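Local coordinates for protein 4-alpha-glucanotransferase (Streptococcus agalactiae, PDB 6M6T) that is an amylomaltase, also called disproportionating enzyme, of the TIM-barrel clan, and binds glycan ligands in two pockets, at residues I72-L77 with E107-V112; Y205-G210 with M289-R294. All blocks are in the same frame, centred on the assembly; numbering follows the deposited sequence.

Overall arrangement
The two contacts follow each other along the chain: interaction 1 closes before interaction 2 opens. Their centres are about 25 Å apart, and their nearest atoms about 10 Å, so they do not touch. Helix 182-208 connects them. Phe194 and Gln198 on this helix pack against 72-77, while the last turn of the helix and the two residues after it form 205-210. Interaction 1 is a buried helix contact about 22 Å from the centre of the chain. Interaction 2 lies closer in, about 15 Å from that centre, where helix 182-208 meets the lead into strand 292-295 of the parallel barrel sheet. One long helix thus runs from the peripheral helices to the barrel.

Interaction 1 of 2, residues I72-L77 with E107-V112; sequences IDFDLL and EKRRPV
Phe74 and Val112 bring the two backbones nearest each other, with their CA atoms 8.1 Å apart. Phe74 opens the short helix 74-78. Val112 lies in helix 105-122, which is kinked near Pro111. Asp73 is the N-cap of the short helix: its OD2 accepts from Leu76 N at 2.8 Å.

The Phe74 ring sits between two side chains. Val112 CG1 stands over the centre of one face in a CH-pi contact, 3.5 Å from the centroid. On the other side the Arg109 guanidinium stacks flat but offset, centres 4.4 Å apart and planes at 15°. The arginine chain bends at chi3 (66°), which lays the guanidinium against the ring, with Phe74 CZ 3.8 Å above the guanidinium plane. The guanidinium edge faces Ile72 O, to which NH2 donates a hydrogen bond. That bond is modelled bent and very short, so its length is doubtful. Arg109 thus meets both the Phe74 ring and the carbonyl of Ile72, the residue before the N-cap.

The contact is buried. Ile72 also packs on Leu113 of helix 105-122 and on Phe194 of helix 182-208. Leu77 touches Ala116 of the former and Phe194 and Gln198 of the latter, so helix 74-78 is seated against both.

Interaction 2 of 2, residues Y205-G210 with M289-R294; sequences YANDKG and MYDYLR
The last turn of helix 182-208 faces the short link between helix 277-289 and strand 292-295, and Asn207 and Asp291 meet there, their CA atoms 8.5 Å apart.

The contact is small and rests on these two side chains. They come from opposite directions, and the amide and carboxylate planes are 58° apart. Asp291 CG lies beside its own backbone N (chi1 -51°), which brings the carboxylate to the end of the Asn207 side chain. The Asn207 amide is probably turned over in the model. With the amide turned back, it may hydrogen-bond to the carboxylate, but the modelled atoms do not settle this. Asp291 has a firmer partner: its OD2 accepts from Ile213 N, at the start of strand 212-217. Lys203 makes a long, weak ion pair with OD1. The carboxylate is thus fixed to the neighbouring strand. The main chain is tied there too, since Asp291 and Tyr292 both make backbone hydrogen bonds with Ile213.

Just beyond Asn207 the helix ends in a Schellman motif. Gly210 N bonds to Asn207 O at 2.9 Å, and the residue after Gly210 bonds through its N to Ala206 O. Gly210 has positive phi (76°), as the C-prime position of this motif does.

Helix 182-208 leads into strand 212-217, and helix 277-289 leads into the adjacent parallel strand 292-295. Two such helix-to-strand links meeting side by side are typical of the N-terminal end of a TIM barrel. Strand 292-295 then runs on to Asp296 of the glycan pocket at its other end.

Interaction 1 of 2, residues I72-L77 with E107-V112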
loop_
_atom_site.group_PDB
_atom_site.type_symbol
_atom_site.label_atom_id
_atom_site.label_comp_id
_atom_site.label_asym_id
_atom_site.label_seq_id
_atom_site.Cartn_x
_atom_site.Cartn_y
_atom_site.Cartn_z
ATOM N N ILE A 72 0.367 -6.911 -13.433
ATOM C CA ILE A 72 1.108 -7.799 -14.324
ATOM C C ILE A 72 1.284 -7.134 -15.687
ATOM O O ILE A 72 0.366 -6.480 -16.213
ATOM C CB ILE A 72 0.400 -9.157 -14.434
ATOM C CG1 ILE A 72 0.895 -10.062 -13.309
ATOM C CG2 ILE A 72 0.650 -9.800 -15.791
ATOM C CD1 ILE A 72 0.169 -11.355 -13.247
ATOM N N ASP A 73 2.482 -7.262 -16.251
ATOM C CA ASP A 73 2.810 -6.571 -17.487
ATOM C C ASP A 73 2.584 -7.495 -18.669
ATOM O O ASP A 73 3.128 -8.606 -18.711
ATOM C CB ASP A 73 4.255 -6.070 -17.494
ATOM C CG ASP A 73 4.574 -5.253 -18.737
ATOM O OD1 ASP A 73 3.853 -4.260 -19.012
ATOM O OD2 ASP A 73 5.545 -5.617 -19.433
ATOM N N PHE A 74 1.797 -7.021 -19.632
ATOM C CA PHE A 74 1.579 -7.808 -20.832
ATOM C C PHE A 74 2.848 -7.930 -21.674
ATOM O O PHE A 74 3.059 -8.967 -22.312
ATOM C CB PHE A 74 0.441 -7.195 -21.644
ATOM C CG PHE A 74 -0.902 -7.352 -21.003
ATOM C CD1 PHE A 74 -1.094 -8.283 -19.990
ATOM C CD2 PHE A 74 -1.971 -6.575 -21.407
ATOM C CE1 PHE A 74 -2.325 -8.437 -19.397
ATOM C CE2 PHE A 74 -3.209 -6.722 -20.811
ATOM C CZ PHE A 74 -3.387 -7.659 -19.805
ATOM N N ASP A 75 3.706 -6.902 -21.682
ATOM C CA ASP A 75 4.903 -6.948 -22.523
ATOM C C ASP A 75 5.889 -7.993 -22.017
ATOM O O ASP A 75 6.422 -8.791 -22.798
ATOM C CB ASP A 75 5.563 -5.567 -22.584
ATOM C CG ASP A 75 4.756 -4.556 -23.396
ATOM O OD1 ASP A 75 4.197 -4.942 -24.453
ATOM O OD2 ASP A 75 4.682 -3.377 -22.972
ATOM N N LEU A 76 6.163 -7.986 -20.713
ATOM C CA LEU A 76 7.015 -9.016 -20.134
ATOM C C LEU A 76 6.473 -10.406 -20.425
ATOM O O LEU A 76 7.246 -11.362 -20.593
ATOM C CB LEU A 76 7.137 -8.789 -18.631
ATOM C CG LEU A 76 8.295 -7.898 -18.180
ATOM C CD1 LEU A 76 8.305 -7.804 -16.660
ATOM C CD2 LEU A 76 9.619 -8.437 -18.702
ATOM N N LEU A 77 5.142 -10.522 -20.506
ATOM C CA LEU A 77 4.466 -11.786 -20.776
ATOM C C LEU A 77 4.579 -12.191 -22.238
ATOM O O LEU A 77 4.644 -13.390 -22.546
ATOM C CB LEU A 77 2.989 -11.686 -20.390
ATOM C CG LEU A 77 2.560 -12.022 -18.975
ATOM C CD1 LEU A 77 1.082 -12.353 -19.005
ATOM C CD2 LEU A 77 3.392 -13.168 -18.417
ATOM N N GLU A 107 -12.366 -5.892 -16.255
ATOM C CA GLU A 107 -13.062 -6.390 -17.434
ATOM C C GLU A 107 -12.079 -6.686 -18.566
ATOM O O GLU A 107 -12.038 -7.806 -19.093
ATOM C CB GLU A 107 -14.124 -5.368 -17.867
ATOM C CG GLU A 107 -14.736 -5.592 -19.261
ATOM C CD GLU A 107 -15.182 -4.291 -19.957
ATOM O OE1 GLU A 107 -14.506 -3.854 -20.931
ATOM O OE2 GLU A 107 -16.213 -3.710 -19.526
ATOM N N LYS A 108 -11.244 -5.706 -18.925
ATOM C CA LYS A 108 -10.488 -5.806 -20.165
ATOM C C LYS A 108 -9.219 -6.644 -20.051
ATOM O O LYS A 108 -8.718 -7.115 -21.078
ATOM C CB LYS A 108 -10.136 -4.411 -20.683
ATOM C CG LYS A 108 -11.349 -3.618 -21.159
ATOM C CD LYS A 108 -11.010 -2.688 -22.322
ATOM C CE LYS A 108 -12.240 -1.899 -22.757
ATOM N NZ LYS A 108 -12.954 -1.320 -21.584
ATOM N N ARG A 109 -8.674 -6.846 -18.854
ATOM C CA ARG A 109 -7.453 -7.642 -18.790
ATOM C C ARG A 109 -7.719 -9.133 -18.887
ATOM O O ARG A 109 -6.780 -9.896 -19.144
ATOM C CB ARG A 109 -6.689 -7.365 -17.497
ATOM C CG ARG A 109 -6.336 -5.917 -17.284
ATOM C CD ARG A 109 -5.652 -5.731 -15.943
ATOM N NE ARG A 109 -4.341 -6.381 -15.878
ATOM C CZ ARG A 109 -3.231 -5.881 -16.415
ATOM N NH1 ARG A 109 -3.271 -4.730 -17.074
ATOM N NH2 ARG A 109 -2.084 -6.535 -16.300
ATOM N N ARG A 110 -8.973 -9.563 -18.702
ATOM C CA ARG A 110 -9.227 -10.962 -18.375
ATOM C C ARG A 110 -9.031 -11.907 -19.558
ATOM O O ARG A 110 -8.356 -12.937 -19.388
ATOM C CB ARG A 110 -10.621 -11.097 -17.753
ATOM C CG ARG A 110 -10.896 -12.447 -17.164
ATOM C CD ARG A 110 -9.882 -12.760 -16.103
ATOM N NE ARG A 110 -10.064 -14.083 -15.508
ATOM C CZ ARG A 110 -10.994 -14.391 -14.605
ATOM N NH1 ARG A 110 -11.865 -13.474 -14.187
ATOM N NH2 ARG A 110 -11.055 -15.629 -14.132
ATOM N N PRO A 111 -9.596 -11.659 -20.754
ATOM C CA PRO A 111 -9.199 -12.470 -21.927
ATOM C C PRO A 111 -7.693 -12.644 -22.077
ATOM O O PRO A 111 -7.219 -13.755 -22.357
ATOM C CB PRO A 111 -9.771 -11.674 -23.112
ATOM C CG PRO A 111 -10.176 -10.321 -22.542
ATOM C CD PRO A 111 -10.581 -10.634 -21.131
ATOM N N VAL A 112 -6.930 -11.563 -21.870
ATOM C CA VAL A 112 -5.482 -11.574 -22.077
ATOM C C VAL A 112 -4.785 -12.465 -21.049
ATOM O O VAL A 112 -3.943 -13.317 -21.395
ATOM C CB VAL A 112 -4.939 -10.137 -22.008
ATOM C CG1 VAL A 112 -3.459 -10.121 -22.350
ATOM C CG2 VAL A 112 -5.774 -9.192 -22.877
#

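Interaction 2 of 2, residues Y205-G210 with M289-R294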
loop_
_atom_site.group_PDB
_atom_site.type_symbol
_atom_site.label_atom_id
_atom_site.label_comp_id
_atom_site.label_asym_id
_atom_site.label_seq_id
_atom_site.Cartn_x
_atom_site.Cartn_y
_atom_site.Cartn_z
ATOM N N TYR A 205 16.373 -6.298 -9.775
ATOM C CA TYR A 205 16.967 -5.173 -10.492
ATOM C C TYR A 205 17.225 -4.006 -9.541
ATOM O O TYR A 205 18.357 -3.508 -9.416
ATOM C CB TYR A 205 16.037 -4.756 -11.631
ATOM C CG TYR A 205 16.622 -3.751 -12.595
ATOM C CD1 TYR A 205 17.609 -4.117 -13.504
ATOM C CD2 TYR A 205 16.174 -2.435 -12.607
ATOM C CE1 TYR A 205 18.140 -3.194 -14.390
ATOM C CE2 TYR A 205 16.692 -1.504 -13.488
ATOM C CZ TYR A 205 17.673 -1.886 -14.381
ATOM O OH TYR A 205 18.198 -0.948 -15.254
ATOM N N ALA A 206 16.183 -3.601 -8.817
ATOM C CA ALA A 206 16.298 -2.480 -7.899
ATOM C C ALA A 206 17.418 -2.706 -6.892
ATOM O O ALA A 206 18.301 -1.854 -6.731
ATOM C CB ALA A 206 14.965 -2.268 -7.189
ATOM N N ASN A 207 17.409 -3.858 -6.213
ATOM C CA ASN A 207 18.398 -4.122 -5.170
ATOM C C ASN A 207 19.815 -4.074 -5.732
ATOM O O ASN A 207 20.710 -3.460 -5.136
ATOM C CB ASN A 207 18.128 -5.483 -4.510
ATOM C CG ASN A 207 16.939 -5.453 -3.530
ATOM O OD1 ASN A 207 16.439 -4.386 -3.173
ATOM N ND2 ASN A 207 16.495 -6.632 -3.092
ATOM N N ASP A 208 20.035 -4.681 -6.895
ATOM C CA ASP A 208 21.389 -4.706 -7.428
ATOM C C ASP A 208 21.844 -3.364 -7.988
ATOM O O ASP A 208 23.038 -3.205 -8.271
ATOM C CB ASP A 208 21.514 -5.800 -8.485
ATOM C CG ASP A 208 21.443 -7.191 -7.877
ATOM O OD1 ASP A 208 20.315 -7.676 -7.632
ATOM O OD2 ASP A 208 22.518 -7.784 -7.616
ATOM N N LYS A 209 20.943 -2.396 -8.146
ATOM C CA LYS A 209 21.385 -1.026 -8.380
ATOM C C LYS A 209 21.495 -0.187 -7.099
ATOM O O LYS A 209 21.553 1.042 -7.189
ATOM C CB LYS A 209 20.451 -0.330 -9.364
ATOM C CG LYS A 209 20.349 -1.029 -10.685
ATOM C CD LYS A 209 21.107 -0.288 -11.760
ATOM C CE LYS A 209 20.411 -0.416 -13.092
ATOM N NZ LYS A 209 21.072 -1.400 -14.027
ATOM N N GLY A 210 21.498 -0.798 -5.916
ATOM C CA GLY A 210 21.497 -0.015 -4.691
ATOM C C GLY A 210 20.173 0.621 -4.297
ATOM O O GLY A 210 20.140 1.367 -3.305
ATOM N N MET A 289 9.023 -9.769 1.000
ATOM C CA MET A 289 8.480 -9.053 -0.146
ATOM C C MET A 289 9.225 -7.753 -0.391
ATOM O O MET A 289 9.250 -7.256 -1.519
ATOM C CB MET A 289 6.989 -8.774 0.058
ATOM C CG MET A 289 6.058 -9.849 -0.528
ATOM S SD MET A 289 6.033 -9.979 -2.342
ATOM C CE MET A 289 5.666 -8.287 -2.859
ATOM N N TYR A 290 9.842 -7.193 0.638
ATOM C CA TYR A 290 10.379 -5.847 0.555
ATOM C C TYR A 290 11.770 -5.811 1.162
ATOM O O TYR A 290 12.328 -6.837 1.578
ATOM C CB TYR A 290 9.435 -4.863 1.250
ATOM C CG TYR A 290 8.012 -5.022 0.764
ATOM C CD1 TYR A 290 7.689 -4.836 -0.583
ATOM C CD2 TYR A 290 7.000 -5.385 1.628
ATOM C CE1 TYR A 290 6.385 -4.977 -1.040
ATOM C CE2 TYR A 290 5.692 -5.537 1.175
ATOM C CZ TYR A 290 5.394 -5.332 -0.153
ATOM O OH TYR A 290 4.097 -5.476 -0.582
ATOM N N ASP A 291 12.348 -4.613 1.165
ATOM C CA ASP A 291 13.584 -4.337 1.884
ATOM C C ASP A 291 13.324 -3.588 3.190
ATOM O O ASP A 291 14.057 -3.769 4.173
ATOM C CB ASP A 291 14.540 -3.521 1.002
ATOM C CG ASP A 291 14.748 -4.127 -0.403
ATOM O OD1 ASP A 291 15.342 -5.228 -0.515
ATOM O OD2 ASP A 291 14.331 -3.494 -1.403
ATOM N N TYR A 292 12.276 -2.769 3.222
ATOM C CA TYR A 292 11.863 -2.059 4.419
ATOM C C TYR A 292 10.347 -2.116 4.477
ATOM O O TYR A 292 9.684 -1.703 3.526
ATOM C CB TYR A 292 12.346 -0.595 4.403
ATOM C CG TYR A 292 13.704 -0.391 5.016
ATOM C CD1 TYR A 292 14.856 -0.695 4.315
ATOM C CD2 TYR A 292 13.833 0.093 6.309
ATOM C CE1 TYR A 292 16.096 -0.526 4.877
ATOM C CE2 TYR A 292 15.084 0.273 6.888
ATOM C CZ TYR A 292 16.209 -0.041 6.166
ATOM O OH TYR A 292 17.449 0.134 6.737
ATOM N N LEU A 293 9.798 -2.594 5.587
ATOM C CA LEU A 293 8.359 -2.716 5.740
ATOM C C LEU A 293 7.812 -1.562 6.567
ATOM O O LEU A 293 8.352 -1.226 7.622
ATOM C CB LEU A 293 7.989 -4.043 6.404
ATOM C CG LEU A 293 6.506 -4.420 6.398
ATOM C CD1 LEU A 293 6.084 -4.976 5.019
ATOM C CD2 LEU A 293 6.202 -5.401 7.529
ATOM N N ARG A 294 6.710 -0.994 6.103
ATOM C CA ARG A 294 6.048 0.145 6.721
ATOM C C ARG A 294 4.696 -0.339 7.222
ATOM O O ARG A 294 3.790 -0.583 6.417
ATOM C CB ARG A 294 5.892 1.273 5.707
ATOM C CG ARG A 294 5.012 2.410 6.162
ATOM C CD ARG A 294 4.065 2.821 5.051
ATOM N NE ARG A 294 3.650 4.222 5.129
ATOM C CZ ARG A 294 2.398 4.635 5.309
ATOM N NH1 ARG A 294 2.147 5.943 5.360
ATOM N NH2 ARG A 294 1.404 3.751 5.435
#